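Local coordinates for CDP-4-keto-6-deoxy-D-glucose-3-dehydrase (PDB 3BB8), which probably acts as a pyridoxal phosphate-dependent dehydrase on CDP-4-keto-6-deoxy-D-glucose in lipopolysaccharide biosynthesis, at residues K318-A323 against Y424-F429. The protein carries 1 engineered substitution. Residues are numbered along the deposited sequence; the frame is centred on the assembly and turned at random.
Sequences KYLKDA and YVVSKF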
ATOM      1  N   LYS A 318       7.522  24.809 -23.401  1.00 48.61           N
ATOM      2  CA  LYS A 318       8.192  25.814 -24.215  1.00 49.44           C
ATOM      3  C   LYS A 318       7.168  26.787 -24.790  1.00 48.86           C
ATOM      4  O   LYS A 318       7.334  28.001 -24.707  1.00 48.07           O
ATOM      5  CB  LYS A 318       8.962  25.131 -25.345  1.00 51.54           C
ATOM      6  CG  LYS A 318       9.949  26.033 -26.064  1.00 53.80           C
ATOM      7  CD  LYS A 318      10.823  25.227 -27.008  1.00 55.51           C
ATOM      8  CE  LYS A 318      11.997  26.044 -27.525  1.00 56.29           C
ATOM      9  NZ  LYS A 318      12.921  25.205 -28.348  1.00 58.08           N
ATOM     10  N   TYR A 319       6.103  26.236 -25.357  1.00 47.99           N
ATOM     11  CA  TYR A 319       5.039  27.029 -25.948  1.00 48.93           C
ATOM     12  C   TYR A 319       4.452  27.987 -24.908  1.00 49.67           C
ATOM     13  O   TYR A 319       4.585  29.205 -25.022  1.00 49.71           O
ATOM     14  CB  TYR A 319       3.949  26.096 -26.479  1.00 49.73           C
ATOM     15  CG  TYR A 319       2.850  26.786 -27.251  1.00 53.19           C
ATOM     16  CD1 TYR A 319       3.098  27.350 -28.505  1.00 55.59           C
ATOM     17  CD2 TYR A 319       1.557  26.858 -26.741  1.00 53.57           C
ATOM     18  CE1 TYR A 319       2.076  27.965 -29.235  1.00 54.87           C
ATOM     19  CE2 TYR A 319       0.532  27.471 -27.459  1.00 55.01           C
ATOM     20  CZ  TYR A 319       0.798  28.022 -28.706  1.00 55.39           C
ATOM     21  OH  TYR A 319      -0.219  28.617 -29.422  1.00 54.53           O
ATOM     22  N   LEU A 320       3.808  27.423 -23.892  1.00 48.88           N
ATOM     23  CA  LEU A 320       3.186  28.203 -22.828  1.00 47.37           C
ATOM     24  C   LEU A 320       4.087  29.290 -22.254  1.00 45.44           C
ATOM     25  O   LEU A 320       3.651  30.429 -22.090  1.00 45.40           O
ATOM     26  CB  LEU A 320       2.731  27.277 -21.700  1.00 48.85           C
ATOM     27  CG  LEU A 320       1.915  27.916 -20.576  1.00 49.60           C
ATOM     28  CD1 LEU A 320       0.651  28.565 -21.153  1.00 47.98           C
ATOM     29  CD2 LEU A 320       1.557  26.848 -19.551  1.00 48.55           C
ATOM     30  N   LYS A 321       5.336  28.945 -21.946  1.00 42.22           N
ATOM     31  CA  LYS A 321       6.261  29.919 -21.376  1.00 41.01           C
ATOM     32  C   LYS A 321       6.583  31.052 -22.347  1.00 43.00           C
ATOM     33  O   LYS A 321       6.750  32.203 -21.940  1.00 42.72           O
ATOM     34  CB  LYS A 321       7.569  29.251 -20.947  1.00 37.11           C
ATOM     35  CG  LYS A 321       8.522  30.224 -20.267  1.00 34.63           C
ATOM     36  CD  LYS A 321       9.893  29.636 -20.025  1.00 35.65           C
ATOM     37  CE  LYS A 321      10.822  30.671 -19.421  1.00 34.09           C
ATOM     38  NZ  LYS A 321      12.204  30.165 -19.277  1.00 35.73           N
ATOM     39  N   ASP A 322       6.698  30.719 -23.628  1.00 44.64           N
ATOM     40  CA  ASP A 322       6.994  31.721 -24.643  1.00 45.46           C
ATOM     41  C   ASP A 322       5.836  32.707 -24.679  1.00 43.31           C
ATOM     42  O   ASP A 322       6.028  33.917 -24.594  1.00 43.78           O
ATOM     43  CB  ASP A 322       7.148  31.061 -26.013  1.00 48.79           C
ATOM     44  CG  ASP A 322       7.390  32.070 -27.117  1.00 51.96           C
ATOM     45  OD1 ASP A 322       8.470  32.703 -27.119  1.00 52.52           O
ATOM     46  OD2 ASP A 322       6.492  32.236 -27.973  1.00 52.89           O
ATOM     47  N   ALA A 323       4.631  32.168 -24.797  1.00 40.67           N
ATOM     48  CA  ALA A 323       3.427  32.972 -24.834  1.00 41.81           C
ATOM     49  C   ALA A 323       3.243  33.829 -23.574  1.00 44.29           C
ATOM     50  O   ALA A 323       2.846  34.994 -23.660  1.00 46.63           O
ATOM     51  CB  ALA A 323       2.229  32.071 -25.023  1.00 37.81           C
ATOM     52  N   TYR A 424      -5.796  29.608 -24.775  1.00 43.44           N
ATOM     53  CA  TYR A 424      -6.909  30.114 -23.989  1.00 43.99           C
ATOM     54  C   TYR A 424      -6.425  30.553 -22.611  1.00 45.65           C
ATOM     55  O   TYR A 424      -6.837  31.599 -22.106  1.00 46.52           O
ATOM     56  CB  TYR A 424      -7.989  29.047 -23.824  1.00 43.46           C
ATOM     57  CG  TYR A 424      -9.059  29.448 -22.835  1.00 43.61           C
ATOM     58  CD1 TYR A 424     -10.009  30.417 -23.159  1.00 43.84           C
ATOM     59  CD2 TYR A 424      -9.089  28.903 -21.554  1.00 43.95           C
ATOM     60  CE1 TYR A 424     -10.962  30.832 -22.229  1.00 43.73           C
ATOM     61  CE2 TYR A 424     -10.035  29.311 -20.617  1.00 43.21           C
ATOM     62  CZ  TYR A 424     -10.966  30.275 -20.962  1.00 43.75           C
ATOM     63  OH  TYR A 424     -11.902  30.678 -20.045  1.00 45.76           O
ATOM     64  N   VAL A 425      -5.561  29.744 -22.004  1.00 44.37           N
ATOM     65  CA  VAL A 425      -5.023  30.063 -20.692  1.00 43.90           C
ATOM     66  C   VAL A 425      -4.260  31.379 -20.766  1.00 44.11           C
ATOM     67  O   VAL A 425      -4.449  32.264 -19.930  1.00 43.12           O
ATOM     68  CB  VAL A 425      -4.077  28.942 -20.186  1.00 43.70           C
ATOM     69  CG1 VAL A 425      -3.240  29.432 -19.013  1.00 38.48           C
ATOM     70  CG2 VAL A 425      -4.898  27.736 -19.770  1.00 43.20           C
ATOM     71  N   VAL A 426      -3.396  31.497 -21.768  1.00 44.11           N
ATOM     72  CA  VAL A 426      -2.600  32.701 -21.958  1.00 45.17           C
ATOM     73  C   VAL A 426      -3.464  33.959 -22.089  1.00 46.03           C
ATOM     74  O   VAL A 426      -3.115  35.010 -21.556  1.00 46.78           O
ATOM     75  CB  VAL A 426      -1.690  32.578 -23.212  1.00 44.16           C
ATOM     76  CG1 VAL A 426      -1.136  33.938 -23.603  1.00 43.14           C
ATOM     77  CG2 VAL A 426      -0.537  31.640 -22.922  1.00 42.60           C
ATOM     78  N   SER A 427      -4.587  33.857 -22.790  1.00 46.03           N
ATOM     79  CA  SER A 427      -5.452  35.016 -22.966  1.00 46.15           C
ATOM     80  C   SER A 427      -6.045  35.423 -21.622  1.00 46.15           C
ATOM     81  O   SER A 427      -6.309  36.605 -21.377  1.00 45.14           O
ATOM     82  CB  SER A 427      -6.571  34.714 -23.976  1.00 45.78           C
ATOM     83  OG  SER A 427      -7.602  33.924 -23.408  1.00 46.59           O
ATOM     84  N   LYS A 428      -6.249  34.443 -20.747  1.00 44.39           N
ATOM     85  CA  LYS A 428      -6.803  34.729 -19.433  1.00 43.39           C
ATOM     86  C   LYS A 428      -5.780  35.433 -18.547  1.00 42.40           C
ATOM     87  O   LYS A 428      -6.137  36.296 -17.748  1.00 42.20           O
ATOM     88  CB  LYS A 428      -7.311  33.448 -18.777  1.00 42.86           C
ATOM     89  CG  LYS A 428      -8.655  33.003 -19.327  1.00 44.42           C
ATOM     90  CD  LYS A 428      -9.674  34.105 -19.132  1.00 46.65           C
ATOM     91  CE  LYS A 428     -11.038  33.742 -19.681  1.00 50.36           C
ATOM     92  NZ  LYS A 428     -12.010  34.865 -19.472  1.00 51.68           N
ATOM     93  N   PHE A 429      -4.509  35.077 -18.689  1.00 41.57           N
ATOM     94  CA  PHE A 429      -3.480  35.733 -17.898  1.00 42.04           C
ATOM     95  C   PHE A 429      -3.376  37.182 -18.379  1.00 42.17           C
ATOM     96  O   PHE A 429      -3.286  38.115 -17.577  1.00 39.77           O
ATOM     97  CB  PHE A 429      -2.130  35.035 -18.064  1.00 42.62           C
ATOM     98  CG  PHE A 429      -1.829  34.023 -16.992  1.00 44.67           C
ATOM     99  CD1 PHE A 429      -2.426  32.766 -17.009  1.00 44.26           C
ATOM    100  CD2 PHE A 429      -0.939  34.330 -15.963  1.00 45.30           C
ATOM    101  CE1 PHE A 429      -2.139  31.823 -16.018  1.00 45.88           C
ATOM    102  CE2 PHE A 429      -0.648  33.394 -14.966  1.00 46.58           C
ATOM    103  CZ  PHE A 429      -1.249  32.138 -14.996  1.00 45.50           C
TER
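Val426 has its CG2 anti to the carbonyl carbon and beside the backbone N, with CG1 anti to that N (chi1 166°). CG2 is the methyl that meets both Leu320 CD1 and Ala323 CB. Leu320 carries its CG anti to the backbone N (chi1 -173°); with chi2 at 58°, CD1 ends up nearer 424-429 than the CB direction alone would put it. CD1 lies 3.7 Å from Val426 CG2, and the two side chains run past each other in opposite directions. The CB of Ala323 points toward 424-429 and comes within 3.5 Å of Val426 CG2. Val426 CG1 only grazes Ala323, 4.1 Å from its CB. The CA atoms of Ala323 and Val426 are 6.7 Å apart, the nearest CA pair between the two segments, consistent with the small alanine side chain. No hydrogen bond crosses between 318-323 and 424-429, and the contact is apolar. One turn before Ala323, the Tyr319 hydroxyl hydrogen-bonds to Asp423, and its ring stacks with His419. Leu320 also rests on Phe347, while Val425 and Phe429 pack against strand 408-411. The contact thus joins the C-terminal end of the long helix 293-323 to helix 419-432, beside a three-stranded antiparallel sheet, in the small C-terminal domain of the aspartate aminotransferase fold.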